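Local coordinates for bifunctional endomannanase/endoglucanase (Caldanaerobius polysaccharolyticus, PDB 3W0K), which probably hydrolyses internal beta-1,4 linkages of mannan and cellulose-type polysaccharides, as a bifunctional family 5 glycoside hydrolase built on a beta/alpha barrel, at residues P57-F62 / W115-K120; I41-R46 / M79-H84; Q9-W14 / Y45-R50. All coordinates share one frame; numbering follows the deposited sequence.

Contact 1. Residues P57-F62 / W115-K120; sequences PDKKVF and WELFAK
The ring of F62 has a neighbour on each face. F118 CE1 sits over one face, 3.6 Å above the plane and displaced toward the rim. The opposite face is taken by K59 CA of its own segment, again toward the rim. L117 CD1 meets F62 at the edge, near the ring plane, 4.1 Å from F62 CE1. The two phenyl rings form an inclined edge-to-face pair with F118 offering its edge to the face of F62. Their centroids are 4.9 Å apart and the planes are inclined at 57°. F118 CE1 and CZ do the touching, and the nearest approach is 3.7 Å, from F118 CE1 to F62 CE2. The CB of F62 points toward the helix, and CG stands anti to the carbonyl carbon (chi1 -64°).

L117 carries the other half of the contact. Its two methyls have different partners. L117 CD1 lies against P57 CG at 3.7 Å as well as the F62 edge. L117 CD2 touches K59 CE at 3.9 Å. The K59 side chain is extended and crosses L117 at about a right angle. Its far end, CE with NZ just beyond, lies against L117 CD2.

W48 makes a further edge-to-face pair with F62, and F118 also packs on L81 of strand 78-83. D58 OD1 accepts from K60 N at 3.3 Å in an Asx turn, at the start of the turn that leads into helix 62-74. The contact therefore joins the entry of helix 62-74 to helix 105-121, two helices of the barrel's outer layer.

The segments meet mainly through apolar side chains and an aromatic pair. Their hold on each other depends on shape and on exclusion of water, with the end of the K59 chain at the exposed margin.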
loop_
_atom_site.group_PDB
_atom_site.type_symbol
_atom_site.label_atom_id
_atom_site.label_comp_id
_atom_site.label_asym_id
_atom_site.label_seq_id
_atom_site.Cartn_x
_atom_site.Cartn_y
_atom_site.Cartn_z
ATOM N N PRO A 57 -11.508 9.786 19.609
ATOM C CA PRO A 57 -11.036 10.348 18.344
ATOM C C PRO A 57 -11.674 11.699 18.045
ATOM O O PRO A 57 -12.791 11.977 18.484
ATOM C CB PRO A 57 -11.489 9.300 17.328
ATOM C CG PRO A 57 -12.773 8.822 17.912
ATOM C CD PRO A 57 -12.414 8.650 19.370
ATOM N N ASP A 58 -10.932 12.560 17.359
ATOM C CA ASP A 58 -11.462 13.857 16.961
ATOM C C ASP A 58 -12.141 13.558 15.628
ATOM O O ASP A 58 -11.504 13.584 14.574
ATOM C CB ASP A 58 -10.330 14.874 16.773
ATOM C CG ASP A 58 -10.838 16.265 16.410
ATOM O OD1 ASP A 58 -12.055 16.439 16.182
ATOM O OD2 ASP A 58 -10.006 17.193 16.349
ATOM N N LYS A 59 -13.433 13.252 15.688
ATOM C CA LYS A 59 -14.199 12.906 14.496
ATOM C C LYS A 59 -14.285 14.008 13.441
ATOM O O LYS A 59 -14.604 13.733 12.283
ATOM C CB LYS A 59 -15.582 12.378 14.894
ATOM C CG LYS A 59 -15.494 11.141 15.789
ATOM C CD LYS A 59 -16.856 10.601 16.192
ATOM C CE LYS A 59 -16.700 9.398 17.116
ATOM N NZ LYS A 59 -18.005 8.885 17.622
ATOM N N LYS A 60 -13.954 15.238 13.828
ATOM C CA LYS A 60 -13.959 16.374 12.905
ATOM C C LYS A 60 -12.913 16.126 11.813
ATOM O O LYS A 60 -13.103 16.500 10.656
ATOM C CB LYS A 60 -13.631 17.666 13.667
ATOM C CG LYS A 60 -13.411 18.907 12.807
ATOM C CD LYS A 60 -14.700 19.413 12.185
ATOM C CE LYS A 60 -14.464 20.697 11.401
ATOM N NZ LYS A 60 -15.718 21.205 10.776
ATOM N N VAL A 61 -11.821 15.467 12.191
ATOM C CA VAL A 61 -10.738 15.154 11.263
ATOM C C VAL A 61 -11.206 14.218 10.146
ATOM O O VAL A 61 -10.698 14.284 9.024
ATOM C CB VAL A 61 -9.530 14.537 12.013
ATOM C CG1 VAL A 61 -8.398 14.213 11.044
ATOM C CG2 VAL A 61 -9.031 15.504 13.080
ATOM N N PHE A 62 -12.205 13.386 10.438
ATOM C CA PHE A 62 -12.740 12.450 9.448
ATOM C C PHE A 62 -13.365 13.166 8.249
ATOM O O PHE A 62 -13.624 12.547 7.215
ATOM C CB PHE A 62 -13.768 11.506 10.079
ATOM C CG PHE A 62 -13.205 10.597 11.141
ATOM C CD1 PHE A 62 -14.060 9.957 12.032
ATOM C CD2 PHE A 62 -11.833 10.375 11.254
ATOM C CE1 PHE A 62 -13.562 9.107 13.019
ATOM C CE2 PHE A 62 -11.328 9.527 12.241
ATOM C CZ PHE A 62 -12.194 8.894 13.122
ATOM N N TRP A 115 -11.749 0.901 13.214
ATOM C CA TRP A 115 -12.382 0.311 12.047
ATOM C C TRP A 115 -13.899 0.280 12.137
ATOM O O TRP A 115 -14.581 0.422 11.125
ATOM C CB TRP A 115 -11.785 -1.065 11.741
ATOM C CG TRP A 115 -10.497 -0.933 10.983
ATOM C CD1 TRP A 115 -9.268 -1.410 11.347
ATOM C CD2 TRP A 115 -10.304 -0.234 9.743
ATOM N NE1 TRP A 115 -8.323 -1.047 10.413
ATOM C CE2 TRP A 115 -8.932 -0.324 9.420
ATOM C CE3 TRP A 115 -11.158 0.467 8.878
ATOM C CZ2 TRP A 115 -8.392 0.258 8.265
ATOM C CZ3 TRP A 115 -10.623 1.049 7.732
ATOM C CH2 TRP A 115 -9.250 0.938 7.436
ATOM N N GLU A 116 -14.428 0.136 13.349
ATOM C CA GLU A 116 -15.875 0.147 13.526
ATOM C C GLU A 116 -16.388 1.558 13.245
ATOM O O GLU A 116 -17.467 1.729 12.680
ATOM C CB GLU A 116 -16.255 -0.290 14.938
ATOM C CG GLU A 116 -16.055 -1.776 15.188
ATOM C CD GLU A 116 -16.415 -2.188 16.604
ATOM O OE1 GLU A 116 -16.075 -1.448 17.551
ATOM O OE2 GLU A 116 -17.033 -3.258 16.769
ATOM N N LEU A 117 -15.600 2.563 13.630
ATOM C CA LEU A 117 -15.956 3.962 13.390
ATOM C C LEU A 117 -16.115 4.207 11.895
ATOM O O LEU A 117 -17.120 4.763 11.455
ATOM C CB LEU A 117 -14.881 4.904 13.932
ATOM C CG LEU A 117 -14.776 5.119 15.439
ATOM C CD1 LEU A 117 -13.565 5.989 15.723
ATOM C CD2 LEU A 117 -16.049 5.770 15.966
ATOM N N PHE A 118 -15.129 3.772 11.115
ATOM C CA PHE A 118 -15.177 3.947 9.669
ATOM C C PHE A 118 -16.276 3.104 9.032
ATOM O O PHE A 118 -16.943 3.550 8.100
ATOM C CB PHE A 118 -13.811 3.648 9.040
ATOM C CG PHE A 118 -12.750 4.644 9.410
ATOM C CD1 PHE A 118 -13.013 6.012 9.362
ATOM C CD2 PHE A 118 -11.491 4.219 9.822
ATOM C CE1 PHE A 118 -12.037 6.940 9.721
ATOM C CE2 PHE A 118 -10.509 5.138 10.183
ATOM C CZ PHE A 118 -10.781 6.500 10.133
ATOM N N ALA A 119 -16.481 1.893 9.547
ATOM C CA ALA A 119 -17.530 1.024 9.021
ATOM C C ALA A 119 -18.888 1.701 9.197
ATOM O O ALA A 119 -19.710 1.710 8.277
ATOM C CB ALA A 119 -17.511 -0.326 9.726
ATOM N N LYS A 120 -19.109 2.290 10.368
ATOM C CA LYS A 120 -20.365 2.980 10.643
ATOM C C LYS A 120 -20.504 4.260 9.827
ATOM O O LYS A 120 -21.554 4.517 9.235
ATOM C CB LYS A 120 -20.487 3.324 12.127
ATOM C CG LYS A 120 -20.787 2.138 13.020
ATOM C CD LYS A 120 -21.120 2.592 14.435
ATOM C CE LYS A 120 -19.895 3.105 15.170
ATOM N NZ LYS A 120 -18.955 1.996 15.485
#

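Contact 2. Residues I41-R46 / M79-H84; sequences IPVDYR and MCLNLH
I41 N donates to C80 O at 2.8 Å in a nearly straight bond, 172° at the hydrogen. It is the first of four backbone bonds between these parallel strands. N82 N gives to I41 O, V43 N to N82 O, and H84 N to V43 O. The last is more bent, 140°, where the chain turns a corner at H84. P42 CA adds a CA-H...O contact to N82 O at 3.5 Å, and that oxygen also accepts from V43 N.

I41, V43, L81 and L83 share one face of the sheet. V43 sends CG1 to L81 CD1 and CG2 to L83 CD2, the latter at 3.9 Å. P42 and N82 lie on the other face. P42 CB rests 3.6 Å from N82 OD1 and 3.8 Å from H84 CB. N82 ND2 is bound by D133 O.

Just beyond the strand, R46 grips the D44 carboxylate side-on. R46 NE goes to D44 OD1 and R46 NH2 to D44 OD2, the latter at 2.9 Å, both on syn lone pairs. R46 N also reaches OD1, closing an Asx turn.

H84 NE2 is hydrogen-bonded to a Tris molecule, probably from the crystallisation liquor. The pairing is that of a beta-alpha-beta unit in a (beta/alpha)8 barrel, with H84 at the C-terminal strand ends, where such barrels carry their active sites.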
loop_
_atom_site.group_PDB
_atom_site.type_symbol
_atom_site.label_atom_id
_atom_site.label_comp_id
_atom_site.label_asym_id
_atom_site.label_seq_id
_atom_site.Cartn_x
_atom_site.Cartn_y
_atom_site.Cartn_z
ATOM N N ILE A 41 -5.082 5.370 0.272
ATOM C CA ILE A 41 -4.789 6.454 1.197
ATOM C C ILE A 41 -4.293 5.921 2.543
ATOM O O ILE A 41 -5.095 5.587 3.417
ATOM C CB ILE A 41 -6.050 7.331 1.436
ATOM C CG1 ILE A 41 -6.627 7.822 0.102
ATOM C CG2 ILE A 41 -5.704 8.531 2.315
ATOM C CD1 ILE A 41 -5.745 8.810 -0.626
ATOM N N PRO A 42 -2.966 5.784 2.705
ATOM C CA PRO A 42 -2.382 5.288 3.960
ATOM C C PRO A 42 -2.360 6.436 4.971
ATOM O O PRO A 42 -1.743 7.470 4.720
ATOM C CB PRO A 42 -0.974 4.868 3.535
ATOM C CG PRO A 42 -0.651 5.846 2.436
ATOM C CD PRO A 42 -1.941 5.899 1.651
ATOM N N VAL A 43 -3.030 6.257 6.107
ATOM C CA VAL A 43 -3.104 7.324 7.104
ATOM C C VAL A 43 -2.495 7.020 8.474
ATOM O O VAL A 43 -2.312 5.863 8.847
ATOM C CB VAL A 43 -4.568 7.823 7.291
ATOM C CG1 VAL A 43 -5.177 8.189 5.940
ATOM C CG2 VAL A 43 -5.421 6.770 7.988
ATOM N N ASP A 44 -2.201 8.092 9.207
ATOM C CA ASP A 44 -1.613 8.046 10.547
ATOM C C ASP A 44 -2.745 8.369 11.532
ATOM O O ASP A 44 -3.288 9.475 11.510
ATOM C CB ASP A 44 -0.509 9.116 10.621
ATOM C CG ASP A 44 0.293 9.079 11.911
ATOM O OD1 ASP A 44 -0.212 8.620 12.955
ATOM O OD2 ASP A 44 1.449 9.545 11.877
ATOM N N TYR A 45 -3.089 7.414 12.396
ATOM C CA TYR A 45 -4.175 7.612 13.361
ATOM C C TYR A 45 -3.958 8.778 14.325
ATOM O O TYR A 45 -4.910 9.254 14.945
ATOM C CB TYR A 45 -4.463 6.319 14.143
ATOM C CG TYR A 45 -3.550 6.062 15.324
ATOM C CD1 TYR A 45 -3.940 6.414 16.615
ATOM C CD2 TYR A 45 -2.304 5.467 15.154
ATOM C CE1 TYR A 45 -3.111 6.184 17.712
ATOM C CE2 TYR A 45 -1.465 5.227 16.245
ATOM C CZ TYR A 45 -1.877 5.590 17.519
ATOM O OH TYR A 45 -1.062 5.364 18.605
ATOM N N ARG A 46 -2.715 9.240 14.448
ATOM C CA ARG A 46 -2.414 10.354 15.345
ATOM C C ARG A 46 -3.013 11.675 14.863
ATOM O O ARG A 46 -3.085 12.645 15.622
ATOM C CB ARG A 46 -0.908 10.486 15.564
ATOM C CG ARG A 46 -0.307 9.321 16.330
ATOM C CD ARG A 46 1.186 9.501 16.483
ATOM N NE ARG A 46 1.834 9.585 15.179
ATOM C CZ ARG A 46 3.093 9.960 14.986
ATOM N NH1 ARG A 46 3.858 10.295 16.019
ATOM N NH2 ARG A 46 3.588 9.999 13.757
ATOM N N MET A 79 -11.525 4.280 -3.765
ATOM C CA MET A 79 -10.638 4.704 -2.689
ATOM C C MET A 79 -10.438 3.589 -1.673
ATOM O O MET A 79 -11.402 3.016 -1.160
ATOM C CB MET A 79 -11.184 5.941 -1.973
ATOM C CG MET A 79 -10.220 6.493 -0.923
ATOM S SD MET A 79 -10.821 7.971 -0.087
ATOM C CE MET A 79 -11.130 7.334 1.553
ATOM N N CYS A 80 -9.177 3.270 -1.410
ATOM C CA CYS A 80 -8.841 2.246 -0.434
ATOM C C CYS A 80 -8.218 2.936 0.773
ATOM O O CYS A 80 -7.100 3.455 0.695
ATOM C CB CYS A 80 -7.861 1.236 -1.033
ATOM S SG CYS A 80 -7.359 -0.045 0.135
ATOM N N LEU A 81 -8.967 2.978 1.872
ATOM C CA LEU A 81 -8.509 3.610 3.109
ATOM C C LEU A 81 -7.667 2.625 3.907
ATOM O O LEU A 81 -8.116 1.521 4.211
ATOM C CB LEU A 81 -9.711 4.067 3.945
ATOM C CG LEU A 81 -9.411 4.702 5.305
ATOM C CD1 LEU A 81 -8.640 6.001 5.135
ATOM C CD2 LEU A 81 -10.723 4.950 6.047
ATOM N N ASN A 82 -6.458 3.043 4.271
ATOM C CA ASN A 82 -5.541 2.190 5.018
ATOM C C ASN A 82 -5.005 2.835 6.289
ATOM O O ASN A 82 -4.702 4.026 6.303
ATOM C CB ASN A 82 -4.345 1.822 4.118
ATOM C CG ASN A 82 -3.173 1.233 4.899
ATOM O OD1 ASN A 82 -2.128 1.868 5.049
ATOM N ND2 ASN A 82 -3.353 0.022 5.414
ATOM N N LEU A 83 -4.918 2.059 7.369
ATOM C CA LEU A 83 -4.312 2.580 8.588
ATOM C C LEU A 83 -2.835 2.216 8.437
ATOM O O LEU A 83 -2.471 1.037 8.491
ATOM C CB LEU A 83 -4.889 1.934 9.854
ATOM C CG LEU A 83 -6.272 2.390 10.325
ATOM C CD1 LEU A 83 -6.553 1.794 11.702
ATOM C CD2 LEU A 83 -6.333 3.908 10.399
ATOM N N HIS A 84 -2.010 3.215 8.130
ATOM C CA HIS A 84 -0.576 3.000 7.953
ATOM C C HIS A 84 0.080 2.913 9.323
ATOM O O HIS A 84 0.933 2.051 9.565
ATOM C CB HIS A 84 0.043 4.118 7.125
ATOM C CG HIS A 84 1.431 3.809 6.671
ATOM N ND1 HIS A 84 2.546 4.187 7.385
ATOM C CD2 HIS A 84 1.884 3.105 5.607
ATOM C CE1 HIS A 84 3.627 3.724 6.784
ATOM N NE2 HIS A 84 3.252 3.064 5.703
#

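Contact 3. Residues Q9-W14 / Y45-R50; sequences QWMYVW and YRFWTR
M11 and W14 clasp F47 where the loops after the first two barrel strands meet, above the C-terminal end of the barrel. The F47 ring is held between them. M11 CG lies over one face, close against the rim, 3.3 Å from F47 CD2. W14 CB lies over the centre of the opposite face, 3.8 Å from the F47 centroid and 14° off the ring normal. Both are CH-pi contacts. The indole of W14 turns its edge to the F47 face, with W14 CD1 3.7 Å from F47 CD1 and the planes at 82°. W14 CG is anti to the backbone N (chi1 172°). The indole lies against R46.

There R46 O sits over one indole face, 3.6 Å above the plane. W14 CE3 approaches the face of the R46 guanidinium, 3.7 Å from R46 CZ. The M11 sulfur makes a Met-aromatic contact at the edge of W48, 4.1 Å from W48 CZ3.

D44 OD2, already bound to R46, also accepts from W14 N. R50 is tied by a salt bridge to E16 at the outer margin.

An alanine in place of W14 would keep the CB contact over F47 but would probably leave a gap where the indole edge met F47 CD1, and R46 O and the R46 guanidinium without their indole neighbour, though D44 would still hold that group.

The loops meet by packing of rings, a methionine and a guanidinium; a polar link runs through D44, whose carboxylate binds both R46 and W14 N.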
loop_
_atom_site.group_PDB
_atom_site.type_symbol
_atom_site.label_atom_id
_atom_site.label_comp_id
_atom_site.label_asym_id
_atom_site.label_seq_id
_atom_site.Cartn_x
_atom_site.Cartn_y
_atom_site.Cartn_z
ATOM N N GLN A 9 -0.167 10.454 -0.165
ATOM C CA GLN A 9 0.253 10.687 1.207
ATOM C C GLN A 9 -0.344 11.921 1.899
ATOM O O GLN A 9 0.278 12.499 2.797
ATOM C CB GLN A 9 1.789 10.733 1.234
ATOM C CG GLN A 9 2.485 9.384 0.917
ATOM C CD GLN A 9 2.366 8.928 -0.542
ATOM O OE1 GLN A 9 2.144 7.743 -0.818
ATOM N NE2 GLN A 9 2.547 9.852 -1.472
ATOM N N TRP A 10 -1.582 12.255 1.545
ATOM C CA TRP A 10 -2.272 13.423 2.098
ATOM C C TRP A 10 -2.432 13.444 3.620
ATOM O O TRP A 10 -2.452 14.515 4.223
ATOM C CB TRP A 10 -3.640 13.589 1.435
ATOM C CG TRP A 10 -3.589 13.608 -0.069
ATOM C CD1 TRP A 10 -2.576 14.081 -0.855
ATOM C CD2 TRP A 10 -4.600 13.131 -0.962
ATOM N NE1 TRP A 10 -2.896 13.927 -2.184
ATOM C CE2 TRP A 10 -4.133 13.347 -2.278
ATOM C CE3 TRP A 10 -5.859 12.542 -0.778
ATOM C CZ2 TRP A 10 -4.880 12.994 -3.405
ATOM C CZ3 TRP A 10 -6.603 12.190 -1.901
ATOM C CH2 TRP A 10 -6.110 12.417 -3.197
ATOM N N MET A 11 -2.541 12.268 4.236
ATOM C CA MET A 11 -2.698 12.160 5.692
ATOM C C MET A 11 -1.805 11.011 6.165
ATOM O O MET A 11 -2.124 10.284 7.110
ATOM C CB MET A 11 -4.169 11.877 6.036
ATOM C CG MET A 11 -4.521 12.054 7.506
ATOM S SD MET A 11 -6.215 11.565 7.934
ATOM C CE MET A 11 -7.107 12.658 6.941
ATOM N N TYR A 12 -0.639 10.927 5.537
ATOM C CA TYR A 12 0.342 9.874 5.775
ATOM C C TYR A 12 1.104 9.869 7.102
ATOM O O TYR A 12 1.182 8.833 7.764
ATOM C CB TYR A 12 1.317 9.872 4.594
ATOM C CG TYR A 12 2.361 8.789 4.611
ATOM C CD1 TYR A 12 2.013 7.456 4.817
ATOM C CD2 TYR A 12 3.702 9.097 4.395
ATOM C CE1 TYR A 12 2.973 6.461 4.808
ATOM C CE2 TYR A 12 4.673 8.105 4.380
ATOM C CZ TYR A 12 4.302 6.788 4.589
ATOM O OH TYR A 12 5.261 5.804 4.594
ATOM N N VAL A 13 1.701 10.999 7.467
ATOM C CA VAL A 13 2.465 11.087 8.711
ATOM C C VAL A 13 2.105 12.348 9.486
ATOM O O VAL A 13 2.177 13.459 8.958
ATOM C CB VAL A 13 3.997 11.069 8.443
ATOM C CG1 VAL A 13 4.766 11.286 9.741
ATOM C CG2 VAL A 13 4.412 9.740 7.827
ATOM N N TRP A 14 1.702 12.160 10.737
ATOM C CA TRP A 14 1.328 13.275 11.591
ATOM C C TRP A 14 2.527 13.867 12.315
ATOM O O TRP A 14 3.500 13.175 12.613
ATOM C CB TRP A 14 0.277 12.832 12.619
ATOM C CG TRP A 14 -0.040 13.877 13.666
ATOM C CD1 TRP A 14 -0.946 14.893 13.564
ATOM C CD2 TRP A 14 0.569 14.010 14.958
ATOM N NE1 TRP A 14 -0.939 15.653 14.710
ATOM C CE2 TRP A 14 -0.018 15.133 15.582
ATOM C CE3 TRP A 14 1.556 13.291 15.647
ATOM C CZ2 TRP A 14 0.351 15.554 16.866
ATOM C CZ3 TRP A 14 1.923 13.712 16.925
ATOM C CH2 TRP A 14 1.319 14.835 17.517
ATOM N N TYR A 45 -3.089 7.414 12.396
ATOM C CA TYR A 45 -4.175 7.612 13.361
ATOM C C TYR A 45 -3.958 8.778 14.325
ATOM O O TYR A 45 -4.910 9.254 14.945
ATOM C CB TYR A 45 -4.463 6.319 14.143
ATOM C CG TYR A 45 -3.550 6.062 15.324
ATOM C CD1 TYR A 45 -3.940 6.414 16.615
ATOM C CD2 TYR A 45 -2.304 5.467 15.154
ATOM C CE1 TYR A 45 -3.111 6.184 17.712
ATOM C CE2 TYR A 45 -1.465 5.227 16.245
ATOM C CZ TYR A 45 -1.877 5.590 17.519
ATOM O OH TYR A 45 -1.062 5.364 18.605
ATOM N N ARG A 46 -2.715 9.240 14.448
ATOM C CA ARG A 46 -2.414 10.354 15.345
ATOM C C ARG A 46 -3.013 11.675 14.863
ATOM O O ARG A 46 -3.085 12.645 15.622
ATOM C CB ARG A 46 -0.908 10.486 15.564
ATOM C CG ARG A 46 -0.307 9.321 16.330
ATOM C CD ARG A 46 1.186 9.501 16.483
ATOM N NE ARG A 46 1.834 9.585 15.179
ATOM C CZ ARG A 46 3.093 9.960 14.986
ATOM N NH1 ARG A 46 3.858 10.295 16.019
ATOM N NH2 ARG A 46 3.588 9.999 13.757
ATOM N N PHE A 47 -3.445 11.718 13.604
ATOM C CA PHE A 47 -4.077 12.925 13.081
ATOM C C PHE A 47 -5.393 13.195 13.813
ATOM O O PHE A 47 -5.851 14.334 13.868
ATOM C CB PHE A 47 -4.347 12.805 11.578
ATOM C CG PHE A 47 -3.214 13.283 10.713
ATOM C CD1 PHE A 47 -2.980 14.643 10.537
ATOM C CD2 PHE A 47 -2.400 12.374 10.042
ATOM C CE1 PHE A 47 -1.953 15.094 9.703
ATOM C CE2 PHE A 47 -1.372 12.813 9.205
ATOM C CZ PHE A 47 -1.149 14.176 9.035
ATOM N N TRP A 48 -5.991 12.149 14.384
ATOM C CA TRP A 48 -7.258 12.295 15.101
ATOM C C TRP A 48 -7.221 11.705 16.508
ATOM O O TRP A 48 -8.237 11.687 17.205
ATOM C CB TRP A 48 -8.403 11.656 14.298
ATOM C CG TRP A 48 -8.306 10.155 14.140
ATOM C CD1 TRP A 48 -8.665 9.211 15.060
ATOM C CD2 TRP A 48 -7.862 9.432 12.981
ATOM N NE1 TRP A 48 -8.477 7.953 14.551
ATOM C CE2 TRP A 48 -7.987 8.057 13.276
ATOM C CE3 TRP A 48 -7.377 9.815 11.724
ATOM C CZ2 TRP A 48 -7.645 7.059 12.357
ATOM C CZ3 TRP A 48 -7.038 8.823 10.810
ATOM C CH2 TRP A 48 -7.175 7.459 11.133
ATOM N N THR A 49 -6.048 11.239 16.928
ATOM C CA THR A 49 -5.899 10.630 18.247
ATOM C C THR A 49 -4.743 11.258 19.009
ATOM O O THR A 49 -3.604 11.247 18.543
ATOM C CB THR A 49 -5.617 9.122 18.126
ATOM O OG1 THR A 49 -6.567 8.523 17.239
ATOM C CG2 THR A 49 -5.699 8.444 19.492
ATOM N N ARG A 50 -5.039 11.781 20.195
ATOM C CA ARG A 50 -4.015 12.408 21.014
ATOM C C ARG A 50 -3.555 11.500 22.147
ATOM O O ARG A 50 -4.368 10.884 22.832
ATOM C CB ARG A 50 -4.528 13.736 21.584
ATOM C CG ARG A 50 -3.470 14.526 22.344
ATOM C CD ARG A 50 -3.781 16.018 22.357
ATOM N NE ARG A 50 -3.746 16.602 21.015
ATOM C CZ ARG A 50 -2.632 16.898 20.346
ATOM N NH1 ARG A 50 -1.441 16.669 20.885
ATOM N NH2 ARG A 50 -2.710 17.428 19.132
#

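Contact 2 is the deepest, wholly buried in the barrel sheet. Contact 1 is also largely buried, but lies in the outer helical layer with a lysine at its margin. Contact 3 is only partly buried, among the loops. The chemistry follows this order: backbone bonds in contact 2, apolar side chains in contact 1, rings with a guanidinium in contact 3. Contacts 2 and 3 share Y45 and R46, and D44 N donates to M11 O. Contact 1 meets contact 2 where W115 packs on L83. It meets contact 3 at W48, whose O accepts from D58 N. All three draw on the chain from strand 38-44 to helix 62-74.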